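Side-chain contacts in fimbrin (Schizosaccharomyces pombe, PDB 1RT8), which binds actin filaments and associates with the actin structures that develop and maintain cell polarity, with roles in cytokinesis, mating and spore formation: residues Asp64-Asp67 / Glu68-Asn72; Gln202-Pro205 / Glu206-Ser209; Leu297-Thr300 / Pro301-Asp305; Ser479-Lys483 / Leu484-Ile488. One frame throughout, in Å; residues are numbered along the deposited sequence.

Interactions 1 and 4 meet in the fold: their centres are about 11 Å apart, and the loop holding 64-72 touches the end of helix 467-483, with S479 OG probably bonded to D67 N. Their mutual touch is a meeting point of the first and fourth calponin-homology domains. Interaction 4 is buried and rich in backbone bonds, with one arginine and a water added; interaction 1 pairs an exposed salt bridge with a buried apolar side. Interaction 2, in the second domain, lies at the surface and rests on one carbonyl oxygen. Interaction 3, in the third, is partly buried and depends on apolar and proline contacts. The centres of interactions 2 and 4 are about 49 Å apart.

Interaction 1: residues Asp64-Asp67 / Glu68-Asn72; sequences DTID and ERVLN
D67 and R69 are joined by a side-on salt bridge, each carboxylate oxygen taking one guanidinium nitrogen. R69 NE donates to D67 OD1 at 2.9 Å and R69 NH2 to D67 OD2 at 2.7 Å; both oxygens use their syn lone pairs. The two flat groups are only 3° apart, so the pairing is nearly coplanar. The trans torsion of D67 (chi1 180°) brings its carboxylate beside its own carbonyl carbon, and a bend at chi3 of R69 turns the guanidinium back to meet it. R69 N also reaches D67 OD1, at 3.0 Å on the anti side and 18° out of the carboxylate plane, which closes an Asx turn. V70 N bonds D67 O at 3.1 Å, giving a beta turn over the same residues.

This polar part is tight. The apolar side is looser across the segments, with I66 CG2 4.5 Å from both V70 CG2 and L71 CD1. Helices 52-61 and 82-99 pack against I66. The fourth calponin-homology domain is met through V70, which lies on helix 467-483, and through D67 N, bonded to S479 OG. R69 itself is on the exposed side, and the carboxylate of E68 turns elsewhere, to a salt bridge with K56.

With an alanine in place of D67, the guanidinium of R69 would probably be free to turn and R69 N would lose its side-chain acceptor. With a charged donor and a backbone N-H both on OD1, the D67 carboxylate is likely to stay ionised and fixed in rotation, consistent with a stiffened turn.

Interaction 2: residues Gln202-Pro205 / Glu206-Ser209; sequences QLAP and ELCS
A204, P205 and E206 make up most of this small surface contact, and the carbonyl oxygen of A204 is its polar centre. Two backbone donors converge there. C208 N comes at 3.2 Å, nearly along the C=O axis (170° at the oxygen), whereas L207 N, at 3.1 Å, stands above the carbonyl plane by 43° and thus does not use a lone pair. The methyl group of A204 adds an apolar touch, A204 CB lying 4.2 Å from L207 CD1; outside the segments, L232 meets both of these side chains.

P205 turns the chain, and its ring-restricted phi of -50° suits the first corner of the turn. P205 and E206 are bonded neighbours, and the surface they cover on each other is mostly that of the peptide joining them. Further bonds run from L207 O to K231 and from C208 O to N201, the latter tying the turn back to the helix before it.

A bond to the third residue and another to the fourth after A204 define a beta turn nested in an alpha turn, here leading the chain away from helix 194-203 of the second calponin-homology domain.

Interaction 3: residues Leu297-Thr300 / Pro301-Asp305; sequences LDVT and PSIHD
T300 and P301 lie at a slant to each other, the threonine methyl sitting beside the proline nitrogen at the outer edge of the ring and tilted out of its plane. T300 CG2 is 3.2 Å from P301 N and 3.5 Å from P301 CD, because the first torsion (chi1 -48°) sets this methyl trans to the backbone N of T300 and swings OG1 to the other side, beside T300's own backbone N. T300 CB is still closer to P301 CD, at 2.9 Å. Together with an unusual psi of -91° for T300 this suggests strain at the peptide, although so local a squeeze may also reflect the model and is doubtful as a feature.

The second pairing is apolar and bends round the turn. V299 CG2 meets I303 CD1 at 4.4 Å; the chi2 of I303, 161°, extends its chain, so it is the terminal methyl that comes nearest. The two halves share no hydrogen bond. Their backbone is held from outside, T300 N by Q318 OE1 and I303 N by N295 OD1. A sulfate, probably from the crystallisation liquor, sits about 4 Å from the T300 side chain.

V299, P301 and I303 all touch I315 of helix 314-323. The arrangement is a proline-containing connection that leaves helix 282-296 and lays its apolar side chains on the next long helix of the third calponin-homology domain.

Interaction 4: residues Ser479-Lys483 / Leu484-Ile488; sequences SIARK and LGAVI
R482 stretches its side chain alongside the departing chain to reach I488. With chi2 and chi3 both trans, the chain is extended from CG to NE, and R482 NH2 donates to I488 O at 3.1 Å in a nearly straight bond. The oxygen lies in the guanidinium plane, yet the donor sits 43° above the carbonyl plane and so away from a lone pair. A water completes the link, accepting from R482 NE at 2.8 Å and from I488 N at 2.6 Å. A leucine in place of R482 would probably leave I488 O without its charged donor and the water without its bond to NE.

The backbone beneath is a Schellman motif ending helix 467-483. A486 N reaches A481 O at 2.9 Å, G485 N bonds back to R482 O, and G485 has a positive phi, where any CB would collide with the carbonyl oxygen of L484.

The apolar side chains follow this turn. A481 CB lies 3.9 Å from A486 CB. I488 sets CG1 beside its own backbone N (chi1 -57°) and runs extended from there (chi2 169°), which carries CD1 toward A481 CB; the two touch, but their very short approach is doubtful as a feature. Helix 500-511 packs on all three residues. L484 keeps CB 3.4 Å from A481 O. The chain of K483, bent at chi3, leads elsewhere, to a cation-pi contact with Y455 and a weak bond to V70 O.

Interaction 1: residues Asp64-Asp67 / Glu68-Asn72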
ATOM      1  N   ASP A  64       6.966   8.080   7.343  1.00 28.88           N
ATOM      2  CA  ASP A  64       5.863   8.800   7.986  1.00 30.04           C
ATOM      3  C   ASP A  64       4.495   8.114   7.975  1.00 28.91           C
ATOM      4  O   ASP A  64       3.469   8.766   8.181  1.00 27.68           O
ATOM      5  CB  ASP A  64       5.718  10.194   7.368  1.00 31.80           C
ATOM      6  CG  ASP A  64       7.014  10.972   7.381  1.00 35.68           C
ATOM      7  OD1 ASP A  64       7.543  11.231   8.486  1.00 35.71           O
ATOM      8  OD2 ASP A  64       7.505  11.320   6.283  1.00 37.50           O
ATOM      9  N   THR A  65       4.464   6.809   7.741  1.00 27.99           N
ATOM     10  CA  THR A  65       3.189   6.105   7.736  1.00 27.16           C
ATOM     11  C   THR A  65       2.689   5.999   9.172  1.00 26.41           C
ATOM     12  O   THR A  65       1.499   6.165   9.451  1.00 26.82           O
ATOM     13  CB  THR A  65       3.335   4.693   7.148  1.00 26.90           C
ATOM     14  OG1 THR A  65       3.784   4.791   5.793  1.00 27.29           O
ATOM     15  CG2 THR A  65       2.007   3.958   7.183  1.00 26.39           C
ATOM     16  N   ILE A  66       3.609   5.739  10.088  1.00 25.56           N
ATOM     17  CA  ILE A  66       3.254   5.600  11.493  1.00 25.39           C
ATOM     18  C   ILE A  66       3.933   6.639  12.382  1.00 27.27           C
ATOM     19  O   ILE A  66       5.144   6.842  12.281  1.00 25.99           O
ATOM     20  CB  ILE A  66       3.645   4.197  12.006  1.00 24.66           C
ATOM     21  CG1 ILE A  66       2.924   3.125  11.187  1.00 23.16           C
ATOM     22  CG2 ILE A  66       3.310   4.065  13.481  1.00 23.50           C
ATOM     23  CD1 ILE A  66       3.427   1.719  11.455  1.00 19.66           C
ATOM     24  N   ASP A  67       3.147   7.304  13.229  1.00 27.22           N
ATOM     25  CA  ASP A  67       3.675   8.280  14.189  1.00 27.72           C
ATOM     26  C   ASP A  67       4.043   7.344  15.318  1.00 27.48           C
ATOM     27  O   ASP A  67       3.173   6.901  16.069  1.00 26.05           O
ATOM     28  CB  ASP A  67       2.582   9.243  14.669  1.00 28.37           C
ATOM     29  CG  ASP A  67       3.099  10.273  15.680  1.00 30.14           C
ATOM     30  OD1 ASP A  67       3.977   9.924  16.510  1.00 30.56           O
ATOM     31  OD2 ASP A  67       2.613  11.429  15.657  1.00 28.24           O
ATOM     32  N   GLU A  68       5.329   7.031  15.430  1.00 27.04           N
ATOM     33  CA  GLU A  68       5.789   6.088  16.439  1.00 28.03           C
ATOM     34  C   GLU A  68       5.463   6.429  17.887  1.00 27.69           C
ATOM     35  O   GLU A  68       5.558   5.572  18.765  1.00 25.98           O
ATOM     36  CB  GLU A  68       7.286   5.845  16.260  1.00 29.72           C
ATOM     37  CG  GLU A  68       7.649   5.531  14.817  1.00 32.74           C
ATOM     38  CD  GLU A  68       9.048   4.961  14.673  1.00 36.77           C
ATOM     39  OE1 GLU A  68       9.869   5.172  15.589  1.00 37.32           O
ATOM     40  OE2 GLU A  68       9.326   4.311  13.637  1.00 38.77           O
ATOM     41  N   ARG A  69       5.062   7.664  18.152  1.00 28.74           N
ATOM     42  CA  ARG A  69       4.719   8.015  19.523  1.00 30.55           C
ATOM     43  C   ARG A  69       3.433   7.329  19.998  1.00 31.74           C
ATOM     44  O   ARG A  69       3.069   7.459  21.164  1.00 30.78           O
ATOM     45  CB  ARG A  69       4.581   9.526  19.666  1.00 31.02           C
ATOM     46  CG  ARG A  69       5.881  10.272  19.415  1.00 31.81           C
ATOM     47  CD  ARG A  69       5.622  11.747  19.361  1.00 32.34           C
ATOM     48  NE  ARG A  69       4.576  12.058  18.394  1.00 34.84           N
ATOM     49  CZ  ARG A  69       4.025  13.256  18.256  1.00 38.23           C
ATOM     50  NH1 ARG A  69       4.423  14.258  19.028  1.00 40.85           N
ATOM     51  NH2 ARG A  69       3.074  13.456  17.352  1.00 38.83           N
ATOM     52  N   VAL A  70       2.742   6.608  19.108  1.00 31.49           N
ATOM     53  CA  VAL A  70       1.513   5.897  19.499  1.00 30.23           C
ATOM     54  C   VAL A  70       1.839   4.468  19.940  1.00 30.27           C
ATOM     55  O   VAL A  70       1.014   3.789  20.555  1.00 31.39           O
ATOM     56  CB  VAL A  70       0.470   5.786  18.335  1.00 30.79           C
ATOM     57  CG1 VAL A  70       0.140   7.158  17.772  1.00 30.16           C
ATOM     58  CG2 VAL A  70       0.990   4.855  17.246  1.00 29.39           C
ATOM     59  N   LEU A  71       3.049   4.015  19.628  1.00 29.59           N
ATOM     60  CA  LEU A  71       3.463   2.663  19.970  1.00 30.93           C
ATOM     61  C   LEU A  71       3.947   2.517  21.402  1.00 33.24           C
ATOM     62  O   LEU A  71       4.601   3.412  21.938  1.00 33.68           O
ATOM     63  CB  LEU A  71       4.587   2.209  19.035  1.00 29.63           C
ATOM     64  CG  LEU A  71       4.292   2.198  17.536  1.00 27.82           C
ATOM     65  CD1 LEU A  71       5.581   2.018  16.760  1.00 25.80           C
ATOM     66  CD2 LEU A  71       3.300   1.085  17.226  1.00 27.55           C
ATOM     67  N   ASN A  72       3.617   1.384  22.015  1.00 34.84           N
ATOM     68  CA  ASN A  72       4.071   1.086  23.369  1.00 37.42           C
ATOM     69  C   ASN A  72       5.514   0.669  23.143  1.00 41.17           C
ATOM     70  O   ASN A  72       5.775  -0.233  22.342  1.00 38.82           O
ATOM     71  CB  ASN A  72       3.270  -0.069  23.951  1.00 36.09           C
ATOM     72  CG  ASN A  72       1.801   0.260  24.071  1.00 34.19           C
ATOM     73  OD1 ASN A  72       1.439   1.289  24.625  1.00 31.19           O
ATOM     74  ND2 ASN A  72       0.945  -0.614  23.552  1.00 35.77           N
TER

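Interaction 2: residues Gln202-Pro205 / Glu206-Ser209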
ATOM      1  N   GLN A 202      25.935  -3.532 -19.778  1.00 42.36           N
ATOM      2  CA  GLN A 202      25.305  -2.437 -20.492  1.00 42.92           C
ATOM      3  C   GLN A 202      25.287  -1.204 -19.591  1.00 43.24           C
ATOM      4  O   GLN A 202      25.515  -0.092 -20.055  1.00 43.92           O
ATOM      5  CB  GLN A 202      23.882  -2.838 -20.895  1.00 42.87           C
ATOM      6  CG  GLN A 202      23.157  -1.857 -21.801  1.00 43.74           C
ATOM      7  CD  GLN A 202      23.934  -1.521 -23.062  1.00 44.68           C
ATOM      8  OE1 GLN A 202      24.468  -2.403 -23.739  1.00 44.65           O
ATOM      9  NE2 GLN A 202      23.985  -0.236 -23.392  1.00 44.30           N
ATOM     10  N   LEU A 203      25.042  -1.408 -18.299  1.00 44.17           N
ATOM     11  CA  LEU A 203      24.991  -0.307 -17.338  1.00 44.36           C
ATOM     12  C   LEU A 203      26.348   0.312 -17.003  1.00 45.00           C
ATOM     13  O   LEU A 203      26.446   1.521 -16.799  1.00 45.69           O
ATOM     14  CB  LEU A 203      24.333  -0.762 -16.033  1.00 43.51           C
ATOM     15  CG  LEU A 203      22.840  -1.097 -16.020  1.00 42.70           C
ATOM     16  CD1 LEU A 203      22.444  -1.435 -14.596  1.00 41.50           C
ATOM     17  CD2 LEU A 203      22.013   0.080 -16.548  1.00 41.29           C
ATOM     18  N   ALA A 204      27.385  -0.516 -16.935  1.00 45.89           N
ATOM     19  CA  ALA A 204      28.729  -0.036 -16.607  1.00 47.00           C
ATOM     20  C   ALA A 204      29.802  -0.841 -17.344  1.00 47.65           C
ATOM     21  O   ALA A 204      30.505  -1.654 -16.743  1.00 46.41           O
ATOM     22  CB  ALA A 204      28.949  -0.127 -15.102  1.00 45.94           C
ATOM     23  N   PRO A 205      29.954  -0.606 -18.656  1.00 49.85           N
ATOM     24  CA  PRO A 205      30.943  -1.313 -19.484  1.00 51.41           C
ATOM     25  C   PRO A 205      32.350  -1.336 -18.898  1.00 52.11           C
ATOM     26  O   PRO A 205      33.137  -2.236 -19.196  1.00 52.22           O
ATOM     27  CB  PRO A 205      30.903  -0.547 -20.805  1.00 51.96           C
ATOM     28  CG  PRO A 205      29.505   0.006 -20.844  1.00 51.54           C
ATOM     29  CD  PRO A 205      29.299   0.466 -19.427  1.00 50.00           C
ATOM     30  N   GLU A 206      32.653  -0.353 -18.056  1.00 53.56           N
ATOM     31  CA  GLU A 206      33.977  -0.216 -17.452  1.00 54.61           C
ATOM     32  C   GLU A 206      34.340  -1.147 -16.292  1.00 54.05           C
ATOM     33  O   GLU A 206      35.521  -1.369 -16.034  1.00 54.40           O
ATOM     34  CB  GLU A 206      34.179   1.236 -17.004  1.00 56.88           C
ATOM     35  CG  GLU A 206      34.135   2.265 -18.135  1.00 59.42           C
ATOM     36  CD  GLU A 206      35.346   2.194 -19.056  1.00 61.19           C
ATOM     37  OE1 GLU A 206      36.484   2.356 -18.562  1.00 61.63           O
ATOM     38  OE2 GLU A 206      35.160   1.981 -20.275  1.00 61.57           O
ATOM     39  N   LEU A 207      33.349  -1.687 -15.590  1.00 53.83           N
ATOM     40  CA  LEU A 207      33.638  -2.576 -14.463  1.00 52.19           C
ATOM     41  C   LEU A 207      33.086  -3.979 -14.661  1.00 50.91           C
ATOM     42  O   LEU A 207      33.569  -4.931 -14.055  1.00 50.10           O
ATOM     43  CB  LEU A 207      33.054  -2.012 -13.163  1.00 53.02           C
ATOM     44  CG  LEU A 207      33.442  -0.608 -12.697  1.00 53.92           C
ATOM     45  CD1 LEU A 207      32.858   0.432 -13.636  1.00 54.46           C
ATOM     46  CD2 LEU A 207      32.918  -0.390 -11.285  1.00 54.36           C
ATOM     47  N   CYS A 208      32.068  -4.104 -15.504  1.00 50.29           N
ATOM     48  CA  CYS A 208      31.446  -5.401 -15.752  1.00 48.92           C
ATOM     49  C   CYS A 208      31.536  -5.809 -17.216  1.00 47.78           C
ATOM     50  O   CYS A 208      31.078  -5.089 -18.104  1.00 47.28           O
ATOM     51  CB  CYS A 208      29.981  -5.354 -15.312  1.00 49.52           C
ATOM     52  SG  CYS A 208      29.755  -4.732 -13.622  1.00 49.22           S
ATOM     53  N   SER A 209      32.127  -6.975 -17.452  1.00 46.98           N
ATOM     54  CA  SER A 209      32.304  -7.504 -18.799  1.00 46.16           C
ATOM     55  C   SER A 209      31.327  -8.645 -19.067  1.00 44.82           C
ATOM     56  O   SER A 209      30.566  -9.042 -18.183  1.00 44.31           O
ATOM     57  CB  SER A 209      33.737  -8.011 -18.967  1.00 46.71           C
ATOM     58  OG  SER A 209      33.933  -8.581 -20.250  1.00 51.05           O
TER

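Interaction 3: residues Leu297-Thr300 / Pro301-Asp305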
ATOM      1  N   LEU A 297     -11.092  -4.424  -1.446  1.00 31.41           N
ATOM      2  CA  LEU A 297     -12.210  -5.348  -1.603  1.00 31.24           C
ATOM      3  C   LEU A 297     -11.766  -6.517  -2.472  1.00 34.30           C
ATOM      4  O   LEU A 297     -12.563  -7.410  -2.798  1.00 35.91           O
ATOM      5  CB  LEU A 297     -13.370  -4.641  -2.283  1.00 31.73           C
ATOM      6  CG  LEU A 297     -13.933  -3.425  -1.567  1.00 30.61           C
ATOM      7  CD1 LEU A 297     -15.068  -2.832  -2.393  1.00 31.92           C
ATOM      8  CD2 LEU A 297     -14.429  -3.842  -0.194  1.00 32.03           C
ATOM      9  N   ASP A 298     -10.498  -6.478  -2.872  1.00 35.62           N
ATOM     10  CA  ASP A 298      -9.872  -7.505  -3.697  1.00 38.52           C
ATOM     11  C   ASP A 298     -10.384  -7.668  -5.138  1.00 38.16           C
ATOM     12  O   ASP A 298     -10.513  -8.795  -5.599  1.00 38.19           O
ATOM     13  CB  ASP A 298      -9.927  -8.869  -2.995  1.00 42.19           C
ATOM     14  CG  ASP A 298      -8.752  -9.777  -3.382  1.00 48.08           C
ATOM     15  OD1 ASP A 298      -8.188  -9.599  -4.473  1.00 50.74           O
ATOM     16  OD2 ASP A 298      -8.392 -10.667  -2.579  1.00 52.71           O
ATOM     17  N   VAL A 299     -10.662  -6.569  -5.850  1.00 37.93           N
ATOM     18  CA  VAL A 299     -11.128  -6.660  -7.244  1.00 38.00           C
ATOM     19  C   VAL A 299      -9.967  -7.205  -8.055  1.00 39.88           C
ATOM     20  O   VAL A 299      -8.844  -6.792  -7.829  1.00 38.78           O
ATOM     21  CB  VAL A 299     -11.599  -5.301  -7.780  1.00 35.72           C
ATOM     22  CG1 VAL A 299     -12.783  -4.851  -6.990  1.00 33.83           C
ATOM     23  CG2 VAL A 299     -10.485  -4.253  -7.695  1.00 35.35           C
ATOM     24  N   THR A 300     -10.230  -8.140  -8.975  1.00 43.00           N
ATOM     25  CA  THR A 300      -9.167  -8.798  -9.764  1.00 44.71           C
ATOM     26  C   THR A 300      -7.992  -7.958 -10.255  1.00 44.22           C
ATOM     27  O   THR A 300      -6.995  -7.845  -9.534  1.00 49.45           O
ATOM     28  CB  THR A 300      -9.713  -9.566 -10.949  1.00 45.47           C
ATOM     29  OG1 THR A 300     -10.804 -10.380 -10.520  1.00 47.04           O
ATOM     30  CG2 THR A 300      -8.634 -10.468 -11.517  1.00 44.76           C
ATOM     31  N   PRO A 301      -8.059  -7.365 -11.468  1.00 41.42           N
ATOM     32  CA  PRO A 301      -6.859  -6.592 -11.812  1.00 38.53           C
ATOM     33  C   PRO A 301      -6.806  -5.434 -10.858  1.00 37.16           C
ATOM     34  O   PRO A 301      -7.606  -4.511 -10.996  1.00 37.80           O
ATOM     35  CB  PRO A 301      -7.117  -6.096 -13.246  1.00 38.60           C
ATOM     36  CG  PRO A 301      -8.380  -6.811 -13.680  1.00 36.77           C
ATOM     37  CD  PRO A 301      -9.147  -7.088 -12.413  1.00 37.22           C
ATOM     38  N   SER A 302      -5.901  -5.481  -9.886  1.00 35.47           N
ATOM     39  CA  SER A 302      -5.792  -4.381  -8.934  1.00 34.29           C
ATOM     40  C   SER A 302      -5.757  -3.115  -9.756  1.00 30.93           C
ATOM     41  O   SER A 302      -5.235  -3.119 -10.871  1.00 30.45           O
ATOM     42  CB  SER A 302      -4.495  -4.468  -8.149  1.00 34.60           C
ATOM     43  OG  SER A 302      -4.400  -5.734  -7.520  1.00 40.70           O
ATOM     44  N   ILE A 303      -6.292  -2.035  -9.205  1.00 28.78           N
ATOM     45  CA  ILE A 303      -6.323  -0.759  -9.904  1.00 25.88           C
ATOM     46  C   ILE A 303      -5.016   0.023  -9.792  1.00 27.58           C
ATOM     47  O   ILE A 303      -4.438   0.127  -8.703  1.00 23.72           O
ATOM     48  CB  ILE A 303      -7.450   0.138  -9.342  1.00 26.99           C
ATOM     49  CG1 ILE A 303      -8.802  -0.547  -9.506  1.00 26.12           C
ATOM     50  CG2 ILE A 303      -7.412   1.513 -10.007  1.00 24.73           C
ATOM     51  CD1 ILE A 303      -9.860   0.014  -8.605  1.00 21.85           C
ATOM     52  N   HIS A 304      -4.559   0.586 -10.907  1.00 25.90           N
ATOM     53  CA  HIS A 304      -3.333   1.392 -10.902  1.00 28.28           C
ATOM     54  C   HIS A 304      -3.562   2.697 -11.650  1.00 29.27           C
ATOM     55  O   HIS A 304      -2.694   3.570 -11.697  1.00 30.51           O
ATOM     56  CB  HIS A 304      -2.176   0.595 -11.521  1.00 30.02           C
ATOM     57  CG  HIS A 304      -1.741  -0.570 -10.677  1.00 31.04           C
ATOM     58  ND1 HIS A 304      -1.022  -0.411  -9.512  1.00 32.50           N
ATOM     59  CD2 HIS A 304      -1.992  -1.899 -10.782  1.00 32.18           C
ATOM     60  CE1 HIS A 304      -0.854  -1.586  -8.931  1.00 31.18           C
ATOM     61  NE2 HIS A 304      -1.433  -2.506  -9.680  1.00 33.80           N
ATOM     62  N   ASP A 305      -4.765   2.823 -12.204  1.00 28.05           N
ATOM     63  CA  ASP A 305      -5.177   4.009 -12.959  1.00 26.93           C
ATOM     64  C   ASP A 305      -6.705   4.118 -12.853  1.00 25.80           C
ATOM     65  O   ASP A 305      -7.441   3.620 -13.713  1.00 24.31           O
ATOM     66  CB  ASP A 305      -4.750   3.871 -14.429  1.00 27.52           C
ATOM     67  CG  ASP A 305      -4.904   5.166 -15.204  1.00 30.76           C
ATOM     68  OD1 ASP A 305      -5.498   6.108 -14.653  1.00 32.77           O
ATOM     69  OD2 ASP A 305      -4.438   5.241 -16.360  1.00 34.39           O
TER

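Interaction 4: residues Ser479-Lys483 / Leu484-Ile488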
ATOM      1  N   SER A 479      -2.675   7.462  13.121  1.00 23.77           N
ATOM      2  CA  SER A 479      -2.017   6.345  13.790  1.00 22.85           C
ATOM      3  C   SER A 479      -2.791   5.920  15.047  1.00 24.07           C
ATOM      4  O   SER A 479      -2.823   4.737  15.403  1.00 23.46           O
ATOM      5  CB  SER A 479      -0.575   6.719  14.166  1.00 25.02           C
ATOM      6  OG  SER A 479       0.236   6.914  13.010  1.00 23.56           O
ATOM      7  N   ILE A 480      -3.403   6.881  15.732  1.00 23.32           N
ATOM      8  CA  ILE A 480      -4.165   6.551  16.933  1.00 22.48           C
ATOM      9  C   ILE A 480      -5.425   5.781  16.523  1.00 21.83           C
ATOM     10  O   ILE A 480      -5.832   4.822  17.177  1.00 20.00           O
ATOM     11  CB  ILE A 480      -4.581   7.824  17.714  1.00 22.97           C
ATOM     12  CG1 ILE A 480      -3.349   8.471  18.370  1.00 24.37           C
ATOM     13  CG2 ILE A 480      -5.634   7.469  18.770  1.00 19.43           C
ATOM     14  CD1 ILE A 480      -3.658   9.757  19.149  1.00 23.59           C
ATOM     15  N   ALA A 481      -6.039   6.217  15.435  1.00 18.91           N
ATOM     16  CA  ALA A 481      -7.245   5.566  14.942  1.00 20.09           C
ATOM     17  C   ALA A 481      -6.900   4.132  14.545  1.00 20.35           C
ATOM     18  O   ALA A 481      -7.662   3.200  14.792  1.00 22.27           O
ATOM     19  CB  ALA A 481      -7.815   6.356  13.740  1.00 16.57           C
ATOM     20  N   ARG A 482      -5.725   3.945  13.959  1.00 20.82           N
ATOM     21  CA  ARG A 482      -5.315   2.615  13.554  1.00 20.78           C
ATOM     22  C   ARG A 482      -5.056   1.750  14.777  1.00 21.43           C
ATOM     23  O   ARG A 482      -5.312   0.542  14.745  1.00 20.15           O
ATOM     24  CB  ARG A 482      -4.086   2.686  12.634  1.00 19.77           C
ATOM     25  CG  ARG A 482      -4.478   3.134  11.224  1.00 21.37           C
ATOM     26  CD  ARG A 482      -3.298   3.425  10.304  1.00 23.32           C
ATOM     27  NE  ARG A 482      -3.777   3.791   8.971  1.00 23.86           N
ATOM     28  CZ  ARG A 482      -3.057   4.438   8.063  1.00 26.85           C
ATOM     29  NH1 ARG A 482      -1.809   4.800   8.339  1.00 23.15           N
ATOM     30  NH2 ARG A 482      -3.592   4.733   6.881  1.00 28.16           N
ATOM     31  N   LYS A 483      -4.574   2.363  15.857  1.00 20.16           N
ATOM     32  CA  LYS A 483      -4.321   1.615  17.090  1.00 21.25           C
ATOM     33  C   LYS A 483      -5.660   1.110  17.650  1.00 19.48           C
ATOM     34  O   LYS A 483      -5.714   0.094  18.339  1.00 21.05           O
ATOM     35  CB  LYS A 483      -3.634   2.496  18.147  1.00 21.23           C
ATOM     36  CG  LYS A 483      -3.248   1.719  19.413  1.00 25.33           C
ATOM     37  CD  LYS A 483      -3.074   2.620  20.655  1.00 28.85           C
ATOM     38  CE  LYS A 483      -1.867   3.528  20.571  1.00 32.46           C
ATOM     39  NZ  LYS A 483      -1.472   4.069  21.915  1.00 27.80           N
ATOM     40  N   LEU A 484      -6.733   1.835  17.362  1.00 20.82           N
ATOM     41  CA  LEU A 484      -8.067   1.443  17.820  1.00 22.17           C
ATOM     42  C   LEU A 484      -8.709   0.405  16.882  1.00 23.15           C
ATOM     43  O   LEU A 484      -9.787  -0.129  17.172  1.00 24.15           O
ATOM     44  CB  LEU A 484      -8.980   2.666  17.906  1.00 20.67           C
ATOM     45  CG  LEU A 484      -8.766   3.678  19.036  1.00 22.23           C
ATOM     46  CD1 LEU A 484      -9.545   4.934  18.703  1.00 22.13           C
ATOM     47  CD2 LEU A 484      -9.219   3.107  20.374  1.00 21.78           C
ATOM     48  N   GLY A 485      -8.045   0.137  15.763  1.00 21.35           N
ATOM     49  CA  GLY A 485      -8.555  -0.825  14.802  1.00 24.99           C
ATOM     50  C   GLY A 485      -9.253  -0.217  13.593  1.00 23.74           C
ATOM     51  O   GLY A 485      -9.850  -0.934  12.797  1.00 24.88           O
ATOM     52  N   ALA A 486      -9.179   1.097  13.440  1.00 24.52           N
ATOM     53  CA  ALA A 486      -9.830   1.768  12.318  1.00 24.84           C
ATOM     54  C   ALA A 486      -9.126   1.518  10.985  1.00 25.22           C
ATOM     55  O   ALA A 486      -7.904   1.578  10.900  1.00 23.94           O
ATOM     56  CB  ALA A 486      -9.902   3.267  12.588  1.00 22.62           C
ATOM     57  N   VAL A 487      -9.909   1.248   9.947  1.00 25.94           N
ATOM     58  CA  VAL A 487      -9.377   1.023   8.606  1.00 27.36           C
ATOM     59  C   VAL A 487      -9.489   2.373   7.903  1.00 27.29           C
ATOM     60  O   VAL A 487     -10.591   2.826   7.575  1.00 28.18           O
ATOM     61  CB  VAL A 487     -10.204  -0.056   7.853  1.00 29.85           C
ATOM     62  CG1 VAL A 487      -9.806  -0.101   6.382  1.00 31.89           C
ATOM     63  CG2 VAL A 487      -9.958  -1.416   8.492  1.00 30.10           C
ATOM     64  N   ILE A 488      -8.341   3.012   7.693  1.00 25.83           N
ATOM     65  CA  ILE A 488      -8.277   4.342   7.091  1.00 25.61           C
ATOM     66  C   ILE A 488      -7.450   4.362   5.813  1.00 24.76           C
ATOM     67  O   ILE A 488      -6.318   3.879   5.791  1.00 24.82           O
ATOM     68  CB  ILE A 488      -7.664   5.334   8.099  1.00 27.59           C
ATOM     69  CG1 ILE A 488      -8.496   5.317   9.380  1.00 29.65           C
ATOM     70  CG2 ILE A 488      -7.612   6.733   7.520  1.00 25.50           C
ATOM     71  CD1 ILE A 488      -7.856   6.026  10.524  1.00 32.57           C
TER
HETATM   72  O   HOH W   1      -5.948   2.179   8.251  1.00 42.18           O